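Local coordinates for protein amidohydrolase (Brucella melitensis biovar Abortus, PDB 4F0L) that binds a metal ion, iron in this crystal, within an amidohydrolase TIM-barrel fold and may act as a deaminase, at residues R341-E344 against Y345-L349; V411-G414 against W415-G419. All blocks are in the same frame, centred on the assembly; numbering follows the deposited sequence.

Contact 1: R341-E344 against Y345-L349; sequences RQLE and YSQRL
E344 and R348, one turn apart on helix 336-351, join in a salt bridge along its side. E344 OE2 receives R348 NE at 2.7 Å on its anti lone pair, while R348 NH2, at 3.1 Å, adds a weaker bond to the same oxygen. The acceptor lies in the guanidinium plane at its edge, yet the carboxylate stands nearly upright to that plane, 80° from it, so the pairing is not the flat, two-oxygen kind. The E344 chain leaves with CG opposite the backbone N (chi1 173°) and then bends at chi2, which lets it fold forward along the helix; R348 runs straight from CG to NE to meet it.

On a neighbouring flank R341 passes over one face of the Y345 ring, its CG 3.9 Å from the ring centroid in a CH-pi contact displaced toward the rim at CE2. Further out the R341 chain bends at chi3, and its guanidinium, turned 62° from the ring, pairs with D338 and probably with I416 O. The Y345 hydroxyl is hydrogen-bonded to N306 ND2 of the second subunit.

S346 turns OG back along the helix to L343 O, 2.6 Å away, and this carbonyl also accepts Q347 N, at 3.3 Å, from the same face of its plane.

Both E344 oxygens have further donors, OE2 in V356 N and OE1 in L357 N, and R348 NH2 also pairs with E78 of the second subunit. So many donors would probably keep E344 ionised despite its burial, and R348 links the helix to that subunit.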
ATOM      1  N   ARG B 341      -6.128   2.706  -3.348  1.00 14.27           N
ATOM      2  CA  ARG B 341      -5.563   3.484  -2.257  1.00 14.96           C
ATOM      3  C   ARG B 341      -4.459   4.393  -2.789  1.00 14.41           C
ATOM      4  O   ARG B 341      -4.412   5.591  -2.459  1.00 15.20           O
ATOM      5  CB  ARG B 341      -5.038   2.534  -1.188  1.00 15.95           C
ATOM      6  CG  ARG B 341      -4.546   3.163   0.046  1.00 17.53           C
ATOM      7  CD  ARG B 341      -4.427   2.131   1.179  1.00 18.79           C
ATOM      8  NE  ARG B 341      -3.404   1.139   0.911  1.00 18.25           N
ATOM      9  CZ  ARG B 341      -3.609  -0.159   0.668  1.00 19.16           C
ATOM     10  NH1 ARG B 341      -2.568  -0.943   0.429  1.00 20.13           N
ATOM     11  NH2 ARG B 341      -4.811  -0.712   0.659  1.00 18.76           N
ATOM     12  N   GLN B 342      -3.547   3.832  -3.577  1.00 13.74           N
ATOM     13  CA  GLN B 342      -2.447   4.632  -4.147  1.00 14.11           C
ATOM     14  C   GLN B 342      -2.960   5.784  -5.031  1.00 13.99           C
ATOM     15  O   GLN B 342      -2.459   6.910  -4.947  1.00 14.42           O
ATOM     16  CB  GLN B 342      -1.458   3.747  -4.892  1.00 14.04           C
ATOM     17  CG  GLN B 342      -0.324   4.478  -5.627  1.00 14.59           C
ATOM     18  CD  GLN B 342       0.556   5.286  -4.706  1.00 16.14           C
ATOM     19  OE1 GLN B 342       0.807   4.868  -3.583  1.00 17.90           O
ATOM     20  NE2 GLN B 342       0.995   6.477  -5.153  1.00 16.19           N
ATOM     21  N   LEU B 343      -3.985   5.515  -5.846  1.00 13.33           N
ATOM     22  CA  LEU B 343      -4.596   6.577  -6.625  1.00 13.34           C
ATOM     23  C   LEU B 343      -5.078   7.731  -5.720  1.00 14.50           C
ATOM     24  O   LEU B 343      -4.653   8.885  -5.895  1.00 15.39           O
ATOM     25  CB  LEU B 343      -5.738   6.028  -7.468  1.00 13.07           C
ATOM     26  CG  LEU B 343      -6.546   7.022  -8.287  1.00 13.19           C
ATOM     27  CD1 LEU B 343      -5.666   7.839  -9.236  1.00 12.75           C
ATOM     28  CD2 LEU B 343      -7.682   6.267  -9.005  1.00 12.82           C
ATOM     29  N   GLU B 344      -5.901   7.418  -4.723  1.00 14.03           N
ATOM     30  CA  GLU B 344      -6.415   8.434  -3.837  1.00 14.62           C
ATOM     31  C   GLU B 344      -5.299   9.144  -3.100  1.00 15.00           C
ATOM     32  O   GLU B 344      -5.302  10.381  -3.022  1.00 15.30           O
ATOM     33  CB  GLU B 344      -7.428   7.811  -2.860  1.00 14.53           C
ATOM     34  CG  GLU B 344      -7.955   8.708  -1.722  1.00 14.91           C
ATOM     35  CD  GLU B 344      -8.746   9.926  -2.161  1.00 16.25           C
ATOM     36  OE1 GLU B 344      -9.189  10.035  -3.349  1.00 17.19           O
ATOM     37  OE2 GLU B 344      -8.927  10.812  -1.296  1.00 16.34           O
ATOM     38  N   TYR B 345      -4.363   8.377  -2.540  1.00 14.37           N
ATOM     39  CA  TYR B 345      -3.354   8.970  -1.693  1.00 14.95           C
ATOM     40  C   TYR B 345      -2.426   9.857  -2.514  1.00 15.86           C
ATOM     41  O   TYR B 345      -1.935  10.858  -2.000  1.00 16.38           O
ATOM     42  CB  TYR B 345      -2.549   7.933  -0.884  1.00 15.04           C
ATOM     43  CG  TYR B 345      -3.289   7.283   0.299  1.00 14.41           C
ATOM     44  CD1 TYR B 345      -4.569   7.682   0.684  1.00 14.80           C
ATOM     45  CD2 TYR B 345      -2.666   6.323   1.058  1.00 14.59           C
ATOM     46  CE1 TYR B 345      -5.218   7.106   1.776  1.00 14.73           C
ATOM     47  CE2 TYR B 345      -3.308   5.728   2.142  1.00 14.60           C
ATOM     48  CZ  TYR B 345      -4.569   6.152   2.525  1.00 14.39           C
ATOM     49  OH  TYR B 345      -5.172   5.563   3.614  1.00 13.80           O
ATOM     50  N   SER B 346      -2.191   9.520  -3.784  1.00 16.05           N
ATOM     51  CA  SER B 346      -1.367  10.365  -4.630  1.00 16.56           C
ATOM     52  C   SER B 346      -2.074  11.717  -4.712  1.00 17.89           C
ATOM     53  O   SER B 346      -1.417  12.774  -4.712  1.00 18.40           O
ATOM     54  CB  SER B 346      -1.122   9.753  -6.016  1.00 16.81           C
ATOM     55  OG  SER B 346      -2.298   9.664  -6.809  1.00 16.80           O
ATOM     56  N   GLN B 347      -3.403  11.685  -4.757  1.00 17.65           N
ATOM     57  CA  GLN B 347      -4.162  12.923  -4.851  1.00 18.90           C
ATOM     58  C   GLN B 347      -4.116  13.700  -3.538  1.00 18.99           C
ATOM     59  O   GLN B 347      -3.945  14.934  -3.560  1.00 19.82           O
ATOM     60  CB  GLN B 347      -5.601  12.679  -5.324  1.00 18.61           C
ATOM     61  CG  GLN B 347      -5.698  11.906  -6.651  1.00 19.28           C
ATOM     62  CD  GLN B 347      -4.928  12.557  -7.777  1.00 20.29           C
ATOM     63  OE1 GLN B 347      -4.147  11.898  -8.488  1.00 20.98           O
ATOM     64  NE2 GLN B 347      -5.134  13.835  -7.952  1.00 20.27           N
ATOM     65  N   ARG B 348      -4.233  12.994  -2.409  1.00 18.43           N
ATOM     66  CA  ARG B 348      -4.225  13.652  -1.101  1.00 18.93           C
ATOM     67  C   ARG B 348      -2.919  14.416  -0.855  1.00 20.28           C
ATOM     68  O   ARG B 348      -2.935  15.540  -0.327  1.00 20.32           O
ATOM     69  CB  ARG B 348      -4.466  12.649   0.040  1.00 18.05           C
ATOM     70  CG  ARG B 348      -5.846  12.036  -0.002  1.00 17.30           C
ATOM     71  CD  ARG B 348      -6.297  11.347   1.273  1.00 16.67           C
ATOM     72  NE  ARG B 348      -7.582  10.708   1.005  1.00 15.93           N
ATOM     73  CZ  ARG B 348      -8.227   9.886   1.829  1.00 15.82           C
ATOM     74  NH1 ARG B 348      -7.745   9.619   3.041  1.00 15.45           N
ATOM     75  NH2 ARG B 348      -9.395   9.356   1.443  1.00 15.23           N
ATOM     76  N   LEU B 349      -1.796  13.806  -1.227  1.00 20.40           N
ATOM     77  CA  LEU B 349      -0.499  14.441  -1.051  1.00 22.50           C
ATOM     78  C   LEU B 349      -0.317  15.617  -2.007  1.00 24.21           C
ATOM     79  O   LEU B 349       0.166  16.648  -1.606  1.00 25.32           O
ATOM     80  CB  LEU B 349       0.633  13.413  -1.188  1.00 22.54           C
ATOM     81  CG  LEU B 349       0.722  12.381  -0.034  1.00 22.15           C
ATOM     82  CD1 LEU B 349       1.603  11.171  -0.382  1.00 21.66           C
ATOM     83  CD2 LEU B 349       1.216  13.052   1.247  1.00 22.00           C
TER

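Contact 2: V411-G414 against W415-G419; sequences VLDG and WIFAG
V411 O accepts W415 N at 3.0 Å, one of the i to i+4 bonds that run to the C-terminal end of helix 408-417, which lies within the amidohydrolase family fold and packs against strand 395-399. The V411 side chain itself faces L398 of that strand, with V400 and A406 beside it.

L412 does two things. Its carbonyl holds I416 N at 2.8 Å, and its CD2 approaches the indole of W415 at the edge, close to the ring plane, with CE3 3.9 Å away. With CG opposite the backbone N (chi1 -179°), beside its own carbonyl carbon, the W415 indole lies so that its six-membered side, at CE3, reaches back to L412; the indole also packs against L398 and I336.

D413 O binds F417 N at 2.9 Å. The carboxylate and the phenyl ring then run side by side in the same direction, their planes 53° apart, with OD1 3.9 Å from CE2. The bonds of the carboxylate go to S363 OG, from OD2, and to G365 N, from OD1. F417 is also covered on one face by CG2 of its neighbour I416, which sits above the ring centre.

At G414 the last of the four i to i+4 bonds is the least regular: A418 N reaches its carbonyl at 3.2 Å, well above the carbonyl plane, and G414 is further tied to R420 through the backbone. G419 takes a positive phi of 67°, the first residue to leave the helical conformation; its N lies 3.0 Å from G414 O, at an angle too poor for a hydrogen bond.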
ATOM      1  N   VAL B 411     -18.055  -1.016   4.151  1.00 16.63           N
ATOM      2  CA  VAL B 411     -17.296  -2.223   3.804  1.00 15.67           C
ATOM      3  C   VAL B 411     -16.174  -1.894   2.793  1.00 14.71           C
ATOM      4  O   VAL B 411     -15.027  -2.380   2.942  1.00 14.19           O
ATOM      5  CB  VAL B 411     -18.179  -3.362   3.248  1.00 16.12           C
ATOM      6  CG1 VAL B 411     -17.282  -4.481   2.713  1.00 15.32           C
ATOM      7  CG2 VAL B 411     -19.168  -3.868   4.295  1.00 16.46           C
ATOM      8  N   LEU B 412     -16.497  -1.096   1.768  1.00 14.45           N
ATOM      9  CA  LEU B 412     -15.511  -0.751   0.735  1.00 13.96           C
ATOM     10  C   LEU B 412     -14.366   0.058   1.346  1.00 14.15           C
ATOM     11  O   LEU B 412     -13.191  -0.176   1.023  1.00 13.77           O
ATOM     12  CB  LEU B 412     -16.138   0.031  -0.411  1.00 13.73           C
ATOM     13  CG  LEU B 412     -17.144  -0.732  -1.273  1.00 13.82           C
ATOM     14  CD1 LEU B 412     -17.824   0.182  -2.311  1.00 13.68           C
ATOM     15  CD2 LEU B 412     -16.494  -1.957  -1.925  1.00 13.70           C
ATOM     16  N   ASP B 413     -14.706   1.023   2.195  1.00 14.75           N
ATOM     17  CA  ASP B 413     -13.673   1.859   2.807  1.00 15.11           C
ATOM     18  C   ASP B 413     -12.779   1.038   3.739  1.00 14.71           C
ATOM     19  O   ASP B 413     -11.567   1.260   3.802  1.00 14.65           O
ATOM     20  CB  ASP B 413     -14.305   3.064   3.493  1.00 15.86           C
ATOM     21  CG  ASP B 413     -14.877   4.065   2.498  1.00 16.58           C
ATOM     22  OD1 ASP B 413     -14.365   4.161   1.381  1.00 16.80           O
ATOM     23  OD2 ASP B 413     -15.815   4.778   2.835  1.00 17.52           O
ATOM     24  N   GLY B 414     -13.344   0.029   4.385  1.00 14.88           N
ATOM     25  CA  GLY B 414     -12.581  -0.833   5.292  1.00 14.49           C
ATOM     26  C   GLY B 414     -11.633  -1.707   4.528  1.00 13.92           C
ATOM     27  O   GLY B 414     -10.465  -1.900   4.888  1.00 14.01           O
ATOM     28  N   TRP B 415     -12.119  -2.189   3.412  1.00 14.09           N
ATOM     29  CA  TRP B 415     -11.352  -3.002   2.511  1.00 13.81           C
ATOM     30  C   TRP B 415     -10.217  -2.237   1.931  1.00 13.68           C
ATOM     31  O   TRP B 415      -9.080  -2.695   1.949  1.00 14.22           O
ATOM     32  CB  TRP B 415     -12.262  -3.463   1.379  1.00 14.29           C
ATOM     33  CG  TRP B 415     -11.644  -4.347   0.341  1.00 14.11           C
ATOM     34  CD1 TRP B 415     -10.541  -5.196   0.469  1.00 14.92           C
ATOM     35  CD2 TRP B 415     -12.118  -4.539  -1.014  1.00 14.44           C
ATOM     36  NE1 TRP B 415     -10.307  -5.858  -0.698  1.00 14.27           N
ATOM     37  CE2 TRP B 415     -11.234  -5.522  -1.622  1.00 14.63           C
ATOM     38  CE3 TRP B 415     -13.145  -3.991  -1.780  1.00 14.51           C
ATOM     39  CZ2 TRP B 415     -11.396  -5.938  -2.939  1.00 14.26           C
ATOM     40  CZ3 TRP B 415     -13.291  -4.409  -3.102  1.00 14.43           C
ATOM     41  CH2 TRP B 415     -12.442  -5.363  -3.659  1.00 14.25           C
ATOM     42  N   ILE B 416     -10.509  -1.071   1.373  1.00 12.62           N
ATOM     43  CA  ILE B 416      -9.522  -0.361   0.558  1.00 11.75           C
ATOM     44  C   ILE B 416      -8.527   0.435   1.396  1.00 11.71           C
ATOM     45  O   ILE B 416      -7.364   0.507   1.043  1.00 11.46           O
ATOM     46  CB  ILE B 416     -10.223   0.582  -0.434  1.00 11.68           C
ATOM     47  CG1 ILE B 416     -10.944  -0.243  -1.498  1.00 11.76           C
ATOM     48  CG2 ILE B 416      -9.220   1.559  -1.071  1.00 11.58           C
ATOM     49  CD1 ILE B 416     -12.008   0.529  -2.267  1.00 11.70           C
ATOM     50  N   PHE B 417      -8.967   1.028   2.504  1.00 12.02           N
ATOM     51  CA  PHE B 417      -8.113   1.930   3.278  1.00 12.07           C
ATOM     52  C   PHE B 417      -7.577   1.391   4.576  1.00 12.58           C
ATOM     53  O   PHE B 417      -6.560   1.839   5.041  1.00 12.56           O
ATOM     54  CB  PHE B 417      -8.835   3.262   3.522  1.00 12.71           C
ATOM     55  CG  PHE B 417      -9.100   4.028   2.257  1.00 12.57           C
ATOM     56  CD1 PHE B 417      -8.071   4.685   1.600  1.00 12.52           C
ATOM     57  CD2 PHE B 417     -10.364   4.034   1.681  1.00 12.70           C
ATOM     58  CE1 PHE B 417      -8.300   5.383   0.427  1.00 12.79           C
ATOM     59  CE2 PHE B 417     -10.593   4.717   0.489  1.00 12.64           C
ATOM     60  CZ  PHE B 417      -9.567   5.397  -0.139  1.00 12.72           C
ATOM     61  N   ALA B 418      -8.293   0.462   5.194  1.00 13.38           N
ATOM     62  CA  ALA B 418      -7.968   0.039   6.556  1.00 13.88           C
ATOM     63  C   ALA B 418      -7.553  -1.411   6.642  1.00 14.37           C
ATOM     64  O   ALA B 418      -7.230  -1.852   7.720  1.00 15.50           O
ATOM     65  CB  ALA B 418      -9.131   0.307   7.502  1.00 13.55           C
ATOM     66  N   GLY B 419      -7.587  -2.154   5.535  1.00 14.50           N
ATOM     67  CA  GLY B 419      -7.176  -3.567   5.557  1.00 15.73           C
ATOM     68  C   GLY B 419      -8.118  -4.443   6.383  1.00 16.74           C
ATOM     69  O   GLY B 419      -7.726  -5.511   6.872  1.00 18.58           O
TER

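The centres of contacts 1 and 2 lie about 14 Å apart, on helices 336-351 and 408-417, whose side chains touch. A probable hydrogen bond of 2.9 Å joins R341 NH2 to I416 O. Alongside it F417 inserts its ring among side chains of contact 1, with CD1 3.6 Å from Y345 OH and CE1 4.0 Å from E344 CG. Both contacts also touch the second subunit, including its E78. Neither forms the iron site: the side chain of Q342 is about 11 Å from that of the metal ligand D329, and contact 2 is remote from it. The L343 side chain is about 5 Å from a bound formic acid, probably from the crystallisation liquor.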